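Local coordinates for quinone oxidoreductase (Coxiella burnetii, PDB 3TQH), which binds NADPH and probably uses it to reduce quinones as a zeta-crystallin-like oxidoreductase, at residues V95-A99 with A131-T136; T238-V244 with R262-L266. One frame throughout, in Å; residues are numbered along the deposited sequence.

Contact 1. Residues V95-A99 with A131-T136; sequences VMGIA and AASLPT
M96 and I98 of one strand rest on A131 and P135, where helix 128-133 passes into helix 135-147. M96 is present as selenomethionine. Its CB lies 3.8 Å from the A131 CB. The chain then runs past this methyl, with SE 3.9 Å from A131 CB. A bend at the third torsion (chi3 -52°) turns the end of the chain back toward the helix. There CE comes 3.2 Å from the A131 O, a close approach of a methyl to a carbonyl oxygen. The same CE also reaches L134, at 4.1 Å from its CD2.

Further along the strand, G97 brings only backbone. Its O stands 3.8 Å from P135 CG. I98 meets the same proline at the next atom: CD1 sits 3.4 Å from P135 CB, a tight fit. The two side chains slide past each other in opposite directions. The same I98 CD1 lies 3.8 Å from T136 OG1, and here the side chains cross at about a right angle. T136 OG1 has its main partner elsewhere, in a hydrogen bond with D74 OD1. A weak bond to the NZ of K268, an NADPH-binding residue, adds to this. T136 itself touches the cofactor.

The contact is buried and apolar. It packs the mixed sheet of the GroES-like domain, which includes strand 94-98, against the helices at 131-136. Strand 94-98 is held between strands 74-82 and 119-121. Its M96 also meets L275 of helix 272-283, which covers L134 through L278 and V282. Residues 131-136 thus carry the chain from helix 128-133 into helix 135-147, between this sheet and helix 272-283.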
ATOM      1  N   VAL A  95      10.222 -13.955  -7.766  1.00 19.48           N
ATOM      2  CA  VAL A  95      10.187 -13.265  -6.477  1.00 19.17           C
ATOM      3  C   VAL A  95       9.241 -12.072  -6.452  1.00 18.13           C
ATOM      4  O   VAL A  95       8.847 -11.542  -7.490  1.00 17.34           O
ATOM      5  CB  VAL A  95      11.596 -12.775  -6.058  1.00 19.15           C
ATOM      6  CG1 VAL A  95      12.539 -13.969  -5.862  1.00 20.57           C
ATOM      7  CG2 VAL A  95      12.146 -11.791  -7.079  1.00 17.50           C
HETATM    8  N   MSE A  96       8.906 -11.655  -5.237  1.00 18.54           N
HETATM    9  CA  MSE A  96       7.994 -10.546  -5.000  1.00 18.05           C
HETATM   10  C   MSE A  96       8.434  -9.825  -3.734  1.00 17.70           C
HETATM   11  O   MSE A  96       8.918 -10.450  -2.790  1.00 18.36           O
HETATM   12  CB  MSE A  96       6.561 -11.058  -4.843  1.00 18.96           C
HETATM   13  CG  MSE A  96       6.445 -12.268  -3.918  1.00 23.40           C
HETATM   14 SE   MSE A  96       4.617 -12.846  -3.578  1.00 32.99          SE
HETATM   15  CE  MSE A  96       3.844 -11.132  -3.009  1.00 26.05           C
ATOM     16  N   GLY A  97       8.281  -8.506  -3.721  1.00 16.44           N
ATOM     17  CA  GLY A  97       8.665  -7.741  -2.559  1.00 16.67           C
ATOM     18  C   GLY A  97       8.743  -6.252  -2.784  1.00 15.78           C
ATOM     19  O   GLY A  97       8.035  -5.697  -3.635  1.00 14.92           O
ATOM     20  N   ILE A  98       9.612  -5.621  -1.994  1.00 16.34           N
ATOM     21  CA  ILE A  98       9.777  -4.176  -1.960  1.00 15.96           C
ATOM     22  C   ILE A  98      11.217  -3.859  -2.322  1.00 16.46           C
ATOM     23  O   ILE A  98      12.133  -4.521  -1.839  1.00 17.98           O
ATOM     24  CB  ILE A  98       9.513  -3.596  -0.536  1.00 16.75           C
ATOM     25  CG1 ILE A  98       8.164  -4.062   0.014  1.00 17.01           C
ATOM     26  CG2 ILE A  98       9.561  -2.073  -0.553  1.00 16.33           C
ATOM     27  CD1 ILE A  98       7.007  -3.597  -0.793  1.00 17.10           C
ATOM     28  N   ALA A  99      11.422  -2.839  -3.143  1.00 15.84           N
ATOM     29  CA  ALA A  99      12.770  -2.431  -3.521  1.00 16.78           C
ATOM     30  C   ALA A  99      12.970  -0.929  -3.314  1.00 16.99           C
ATOM     31  O   ALA A  99      12.098  -0.121  -3.632  1.00 16.24           O
ATOM     32  CB  ALA A  99      13.054  -2.821  -4.967  1.00 16.29           C
ATOM     33  N   ALA A 131       1.151 -10.616  -7.392  1.00 15.85           N
ATOM     34  CA  ALA A 131       2.298 -10.561  -6.487  1.00 15.62           C
ATOM     35  C   ALA A 131       2.829  -9.138  -6.281  1.00 14.25           C
ATOM     36  O   ALA A 131       3.268  -8.802  -5.187  1.00 14.15           O
ATOM     37  CB  ALA A 131       3.412 -11.478  -6.977  1.00 16.16           C
ATOM     38  N   ALA A 132       2.800  -8.316  -7.329  1.00 13.75           N
ATOM     39  CA  ALA A 132       3.312  -6.943  -7.252  1.00 12.77           C
ATOM     40  C   ALA A 132       2.306  -6.003  -6.596  1.00 12.39           C
ATOM     41  O   ALA A 132       2.675  -4.950  -6.104  1.00 11.76           O
ATOM     42  CB  ALA A 132       3.676  -6.426  -8.642  1.00 12.44           C
ATOM     43  N   SER A 133       1.036  -6.387  -6.597  1.00 13.47           N
ATOM     44  CA  SER A 133      -0.029  -5.559  -6.032  1.00 13.50           C
ATOM     45  C   SER A 133      -0.192  -5.735  -4.524  1.00 14.09           C
ATOM     46  O   SER A 133      -0.856  -4.932  -3.871  1.00 14.18           O
ATOM     47  CB  SER A 133      -1.350  -5.865  -6.737  1.00 14.28           C
ATOM     48  OG  SER A 133      -1.294  -5.474  -8.103  1.00 14.18           O
ATOM     49  N   LEU A 134       0.431  -6.770  -3.977  1.00 14.98           N
ATOM     50  CA  LEU A 134       0.186  -7.190  -2.600  1.00 16.26           C
ATOM     51  C   LEU A 134       1.062  -6.545  -1.506  1.00 16.28           C
ATOM     52  O   LEU A 134       0.532  -6.173  -0.464  1.00 17.46           O
ATOM     53  CB  LEU A 134       0.295  -8.719  -2.514  1.00 17.55           C
ATOM     54  CG  LEU A 134      -0.184  -9.404  -1.234  1.00 19.11           C
ATOM     55  CD1 LEU A 134      -1.657  -9.126  -0.955  1.00 19.06           C
ATOM     56  CD2 LEU A 134       0.076 -10.896  -1.327  1.00 19.60           C
ATOM     57  N   PRO A 135       2.392  -6.432  -1.714  1.00 15.80           N
ATOM     58  CA  PRO A 135       3.283  -6.123  -0.585  1.00 16.16           C
ATOM     59  C   PRO A 135       2.942  -4.888   0.263  1.00 16.00           C
ATOM     60  O   PRO A 135       2.703  -5.033   1.460  1.00 17.23           O
ATOM     61  CB  PRO A 135       4.649  -5.962  -1.262  1.00 15.74           C
ATOM     62  CG  PRO A 135       4.571  -6.851  -2.427  1.00 15.46           C
ATOM     63  CD  PRO A 135       3.172  -6.695  -2.935  1.00 15.26           C
ATOM     64  N   THR A 136       2.901  -3.697  -0.332  1.00 14.73           N
ATOM     65  CA  THR A 136       2.638  -2.490   0.454  1.00 14.68           C
ATOM     66  C   THR A 136       1.224  -2.502   1.044  1.00 14.81           C
ATOM     67  O   THR A 136       1.061  -2.391   2.259  1.00 15.62           O
ATOM     68  CB  THR A 136       2.871  -1.184  -0.351  1.00 13.79           C
ATOM     69  OG1 THR A 136       4.275  -1.005  -0.574  1.00 14.28           O
ATOM     70  CG2 THR A 136       2.333   0.026   0.420  1.00 13.35           C
TER

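Contact 2. Residues T238-V244 with R262-L266; sequences TGCIVSV and RAFGL. With NDP (NADPH dihydro-nicotinamide-adenine-dinucleotide phosphate), chain B.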
ATOM      1  N   THR A 238     -11.765   2.295  25.844  1.00 24.52           N
ATOM      2  CA  THR A 238     -10.613   1.418  25.607  1.00 23.80           C
ATOM      3  C   THR A 238     -10.181   1.319  24.140  1.00 21.18           C
ATOM      4  O   THR A 238      -9.244   0.599  23.826  1.00 20.58           O
ATOM      5  CB  THR A 238     -10.913  -0.020  26.077  1.00 25.04           C
ATOM      6  OG1 THR A 238     -12.143  -0.470  25.488  1.00 25.09           O
ATOM      7  CG2 THR A 238     -11.020  -0.068  27.574  1.00 27.17           C
ATOM      8  N   GLY A 239     -10.865   2.023  23.248  1.00 19.68           N
ATOM      9  CA  GLY A 239     -10.579   1.921  21.825  1.00 17.68           C
ATOM     10  C   GLY A 239      -9.337   2.688  21.417  1.00 16.63           C
ATOM     11  O   GLY A 239      -8.853   3.550  22.153  1.00 16.91           O
ATOM     12  N   CYS A 240      -8.823   2.367  20.235  1.00 15.14           N
ATOM     13  CA  CYS A 240      -7.661   3.056  19.691  1.00 14.77           C
ATOM     14  C   CYS A 240      -7.846   3.372  18.214  1.00 12.93           C
ATOM     15  O   CYS A 240      -8.560   2.672  17.500  1.00 12.23           O
ATOM     16  CB  CYS A 240      -6.403   2.213  19.876  1.00 15.16           C
ATOM     17  SG  CYS A 240      -6.422   0.694  18.914  1.00 16.55           S
ATOM     18  N   ILE A 241      -7.198   4.444  17.775  1.00 12.32           N
ATOM     19  CA  ILE A 241      -7.172   4.813  16.366  1.00 10.93           C
ATOM     20  C   ILE A 241      -5.756   4.604  15.819  1.00 10.49           C
ATOM     21  O   ILE A 241      -4.767   5.005  16.438  1.00 10.62           O
ATOM     22  CB  ILE A 241      -7.668   6.273  16.143  1.00 11.20           C
ATOM     23  CG1 ILE A 241      -7.637   6.644  14.657  1.00 10.02           C
ATOM     24  CG2 ILE A 241      -6.857   7.283  16.969  1.00 11.51           C
ATOM     25  CD1 ILE A 241      -8.183   8.033  14.377  1.00  9.54           C
ATOM     26  N   VAL A 242      -5.681   3.929  14.675  1.00  9.83           N
ATOM     27  CA  VAL A 242      -4.447   3.780  13.918  1.00  9.39           C
ATOM     28  C   VAL A 242      -4.567   4.656  12.683  1.00  9.37           C
ATOM     29  O   VAL A 242      -5.257   4.303  11.721  1.00  8.67           O
ATOM     30  CB  VAL A 242      -4.208   2.322  13.503  1.00  8.97           C
ATOM     31  CG1 VAL A 242      -2.907   2.201  12.735  1.00  8.07           C
ATOM     32  CG2 VAL A 242      -4.190   1.421  14.736  1.00  9.52           C
ATOM     33  N   SER A 243      -3.908   5.811  12.722  1.00 10.28           N
ATOM     34  CA  SER A 243      -3.953   6.754  11.615  1.00 10.69           C
ATOM     35  C   SER A 243      -2.760   6.511  10.704  1.00 10.65           C
ATOM     36  O   SER A 243      -1.623   6.774  11.085  1.00 11.58           O
ATOM     37  CB  SER A 243      -3.976   8.195  12.131  1.00 11.81           C
ATOM     38  OG  SER A 243      -4.478   9.070  11.133  1.00 12.21           O
ATOM     39  N   VAL A 244      -3.041   6.011   9.498  1.00 10.17           N
ATOM     40  CA  VAL A 244      -2.031   5.426   8.608  1.00  9.89           C
ATOM     41  C   VAL A 244      -1.253   6.440   7.740  1.00 10.87           C
ATOM     42  O   VAL A 244      -0.048   6.264   7.543  1.00 11.49           O
ATOM     43  CB  VAL A 244      -2.671   4.311   7.726  1.00  9.14           C
ATOM     44  CG1 VAL A 244      -1.689   3.778   6.682  1.00  8.34           C
ATOM     45  CG2 VAL A 244      -3.174   3.175   8.607  1.00  8.53           C
ATOM     46  N   ARG A 262      -6.466   6.243  23.083  1.00 20.35           N
ATOM     47  CA  ARG A 262      -5.249   5.657  22.526  1.00 19.93           C
ATOM     48  C   ARG A 262      -5.153   5.901  21.018  1.00 18.14           C
ATOM     49  O   ARG A 262      -6.135   5.756  20.289  1.00 17.22           O
ATOM     50  CB  ARG A 262      -5.183   4.160  22.828  1.00 20.23           C
ATOM     51  CG  ARG A 262      -5.056   3.853  24.297  1.00 23.37           C
ATOM     52  CD  ARG A 262      -4.584   2.428  24.559  1.00 26.42           C
ATOM     53  NE  ARG A 262      -5.670   1.449  24.438  1.00 28.44           N
ATOM     54  CZ  ARG A 262      -5.801   0.538  23.464  1.00 28.40           C
ATOM     55  NH1 ARG A 262      -4.909   0.427  22.486  1.00 27.30           N
ATOM     56  NH2 ARG A 262      -6.842  -0.291  23.474  1.00 29.29           N
ATOM     57  N   ALA A 263      -3.969   6.293  20.560  1.00 17.74           N
ATOM     58  CA  ALA A 263      -3.746   6.543  19.140  1.00 16.53           C
ATOM     59  C   ALA A 263      -2.372   6.038  18.716  1.00 16.45           C
ATOM     60  O   ALA A 263      -1.422   6.069  19.491  1.00 17.75           O
ATOM     61  CB  ALA A 263      -3.887   8.022  18.828  1.00 16.52           C
ATOM     62  N   PHE A 264      -2.293   5.562  17.481  1.00 15.34           N
ATOM     63  CA  PHE A 264      -1.051   5.077  16.899  1.00 15.45           C
ATOM     64  C   PHE A 264      -0.904   5.612  15.481  1.00 14.85           C
ATOM     65  O   PHE A 264      -1.896   5.818  14.778  1.00 13.01           O
ATOM     66  CB  PHE A 264      -1.053   3.543  16.828  1.00 15.11           C
ATOM     67  CG  PHE A 264      -1.028   2.865  18.167  1.00 16.02           C
ATOM     68  CD1 PHE A 264       0.148   2.802  18.903  1.00 16.85           C
ATOM     69  CD2 PHE A 264      -2.176   2.275  18.682  1.00 15.99           C
ATOM     70  CE1 PHE A 264       0.179   2.172  20.145  1.00 18.89           C
ATOM     71  CE2 PHE A 264      -2.156   1.635  19.919  1.00 17.71           C
ATOM     72  CZ  PHE A 264      -0.977   1.582  20.654  1.00 18.72           C
ATOM     73  N   GLY A 265       0.341   5.838  15.074  1.00 15.87           N
ATOM     74  CA  GLY A 265       0.674   5.973  13.667  1.00 15.79           C
ATOM     75  C   GLY A 265       0.986   4.587  13.132  1.00 15.80           C
ATOM     76  O   GLY A 265       0.828   3.586  13.834  1.00 16.09           O
ATOM     77  N   LEU A 266       1.427   4.526  11.882  1.00 16.07           N
ATOM     78  CA  LEU A 266       1.883   3.279  11.290  1.00 16.09           C
ATOM     79  C   LEU A 266       2.931   3.569  10.230  1.00 16.73           C
ATOM     80  O   LEU A 266       2.709   4.402   9.346  1.00 16.54           O
ATOM     81  CB  LEU A 266       0.721   2.509  10.659  1.00 14.98           C
ATOM     82  CG  LEU A 266       1.028   1.036  10.363  1.00 15.45           C
ATOM     83  CD1 LEU A 266       0.772   0.198  11.606  1.00 16.15           C
ATOM     84  CD2 LEU A 266       0.212   0.508   9.193  1.00 15.16           C
TER
HETATM   85  PA  NDP B 500      -6.049   4.626  -2.181  1.00  9.67           P
HETATM   86  O1A NDP B 500      -5.757   5.694  -3.157  1.00  9.38           O
HETATM   87  O2A NDP B 500      -5.984   3.290  -2.804  1.00  9.30           O
HETATM   88  O5B NDP B 500      -7.514   4.835  -1.554  1.00 10.56           O
HETATM   89  C5B NDP B 500      -8.569   5.252  -2.398  1.00 11.36           C
HETATM   90  C4B NDP B 500      -9.899   5.099  -1.676  1.00 10.76           C
HETATM   91  O4B NDP B 500     -10.062   6.166  -0.765  1.00 10.87           O
HETATM   92  C3B NDP B 500     -11.115   5.135  -2.592  1.00 11.55           C
HETATM   93  O3B NDP B 500     -11.672   3.841  -2.693  1.00 10.96           O
HETATM   94  C2B NDP B 500     -12.079   6.123  -1.943  1.00 11.52           C
HETATM   95  O2B NDP B 500     -13.378   5.598  -1.779  1.00 11.55           O
HETATM   96  C1B NDP B 500     -11.442   6.387  -0.590  1.00 10.36           C
HETATM   97  N9A NDP B 500     -11.646   7.748  -0.069  1.00 10.61           N
HETATM   98  C8A NDP B 500     -11.189   8.921  -0.617  1.00 12.21           C
HETATM   99  N7A NDP B 500     -11.564   9.942   0.180  1.00 12.42           N
HETATM  100  C5A NDP B 500     -12.250   9.440   1.227  1.00 10.47           C
HETATM  101  C6A NDP B 500     -12.852  10.053   2.317  1.00  9.73           C
HETATM  102  N6A NDP B 500     -12.798  11.369   2.441  1.00 10.57           N
HETATM  103  N1A NDP B 500     -13.505   9.285   3.254  1.00  8.93           N
HETATM  104  C2A NDP B 500     -13.549   7.907   3.102  1.00  8.24           C
HETATM  105  N3A NDP B 500     -12.943   7.294   2.019  1.00  8.14           N
HETATM  106  C4A NDP B 500     -12.306   8.058   1.091  1.00  9.65           C
HETATM  107  O3  NDP B 500      -5.062   4.733  -0.913  1.00 10.58           O
HETATM  108  PN  NDP B 500      -4.380   3.510  -0.109  1.00 10.39           P
HETATM  109  O1N NDP B 500      -3.301   2.930  -0.938  1.00 11.69           O
HETATM  110  O2N NDP B 500      -5.382   2.610   0.482  1.00 10.06           O
HETATM  111  O5D NDP B 500      -3.686   4.339   1.081  1.00 11.43           O
HETATM  112  C5D NDP B 500      -4.428   5.204   1.917  1.00 10.81           C
HETATM  113  C4D NDP B 500      -3.481   6.145   2.654  1.00 10.98           C
HETATM  114  O4D NDP B 500      -2.594   5.405   3.471  1.00 10.77           O
HETATM  115  C3D NDP B 500      -2.636   6.959   1.685  1.00 11.92           C
HETATM  116  O3D NDP B 500      -2.609   8.305   2.102  1.00 12.00           O
HETATM  117  C2D NDP B 500      -1.267   6.317   1.754  1.00 12.48           C
HETATM  118  O2D NDP B 500      -0.221   7.230   1.480  1.00 13.55           O
HETATM  119  C1D NDP B 500      -1.252   5.766   3.184  1.00 11.98           C
HETATM  120  N1N NDP B 500      -0.355   4.609   3.406  1.00 11.57           N
HETATM  121  C2N NDP B 500       0.515   4.671   4.467  1.00 12.08           C
HETATM  122  C3N NDP B 500       1.440   3.662   4.728  1.00 12.08           C
HETATM  123  C7N NDP B 500       2.383   3.746   5.892  1.00 12.38           C
HETATM  124  O7N NDP B 500       3.305   2.695   6.091  1.00 13.05           O
HETATM  125  N7N NDP B 500       2.343   4.802   6.702  1.00 10.79           N
HETATM  126  C4N NDP B 500       1.473   2.476   3.806  1.00 12.70           C
HETATM  127  C5N NDP B 500       0.492   2.462   2.677  1.00 12.66           C
HETATM  128  C6N NDP B 500      -0.380   3.539   2.540  1.00 12.52           C
HETATM  129  P2B NDP B 500     -14.613   6.131  -2.666  1.00 14.31           P
HETATM  130  O1X NDP B 500     -15.774   5.188  -2.471  1.00 14.81           O
HETATM  131  O2X NDP B 500     -14.234   6.147  -4.127  1.00 16.49           O
HETATM  132  O3X NDP B 500     -15.037   7.514  -2.250  1.00 14.93           O
HETATM  133  O   HOH W   1      -8.644   4.703  24.341  1.00  2.00           O
HETATM  134  O   HOH W   2       0.902   6.825  10.211  1.00  2.00           O
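The R262 guanidinium has G239 C and C240 CB over one face, with C240 CB 3.5 Å from R262 NH1. T238 O meets the group obliquely. Its bond from R262 NH2 is short, at 2.6 Å, but weak because the angle at the hydrogen is only 119°. The F264 ring also takes its neighbours obliquely. C240 CB lies 4.3 Å from F264 CE2, and I241 O approaches the same ring.

These groups belong to two neighbouring parallel strands of a Rossmann-type sheet. Strands 239-243 and 262-264 form a beta-alpha-beta unit with helix 249-258 between them, and 262-264 is the outermost strand on this side of the sheet within the chain. I241 is gripped twice by the backbone: its N donates to R262 O at 3.0 Å, and its O accepts from F264 N at 2.7 Å. In the second bond the donor lies nearly on the line of the C=O, with a C=O...N angle of 169°. S243 N continues the pattern to F264 O. Water fills in at both ends. One molecule links G239 O to R262 N, and another links S243 O to L266 N.

C240, V242, R262 and F264 share one face of the sheet, where Q147 of helix 135-147 touches V242 and F264. I241 and A263 are on the other face, packed CG2 to CB and covered by helix 249-258. S243 OG is hydrogen-bonded to D221.

Just past the strands, V244 and L266 reach the cofactor. The nicotinamide amide of NADPH donates from N7N to two backbone carbonyls, V244 O at 2.9 Å and L266 O at 2.7 Å. V244 CG1, anti to the backbone N (chi1 174°), lies over the face of the nicotinamide ring, 3.2 Å from C2N.

In the fold
Contact 1 is fully buried and lies nearer the centre of the chain. Contact 2 runs along an outer strand of the nucleotide-binding sheet and is only partly buried. Their chemistry differs accordingly. Contact 1 joins a strand to helices through apolar side chains, while contact 2 joins strand to strand through backbone bonds, with waters and an exposed arginine at its margin. The two do not touch, but helix 135-147 connects them: contact 1 includes P135 and T136 near its N-terminal end, and T140 and Q147 on it pack against contact 2. Both reach the NADPH pocket, contact 1 through T136 and contact 2 through V244 and L266.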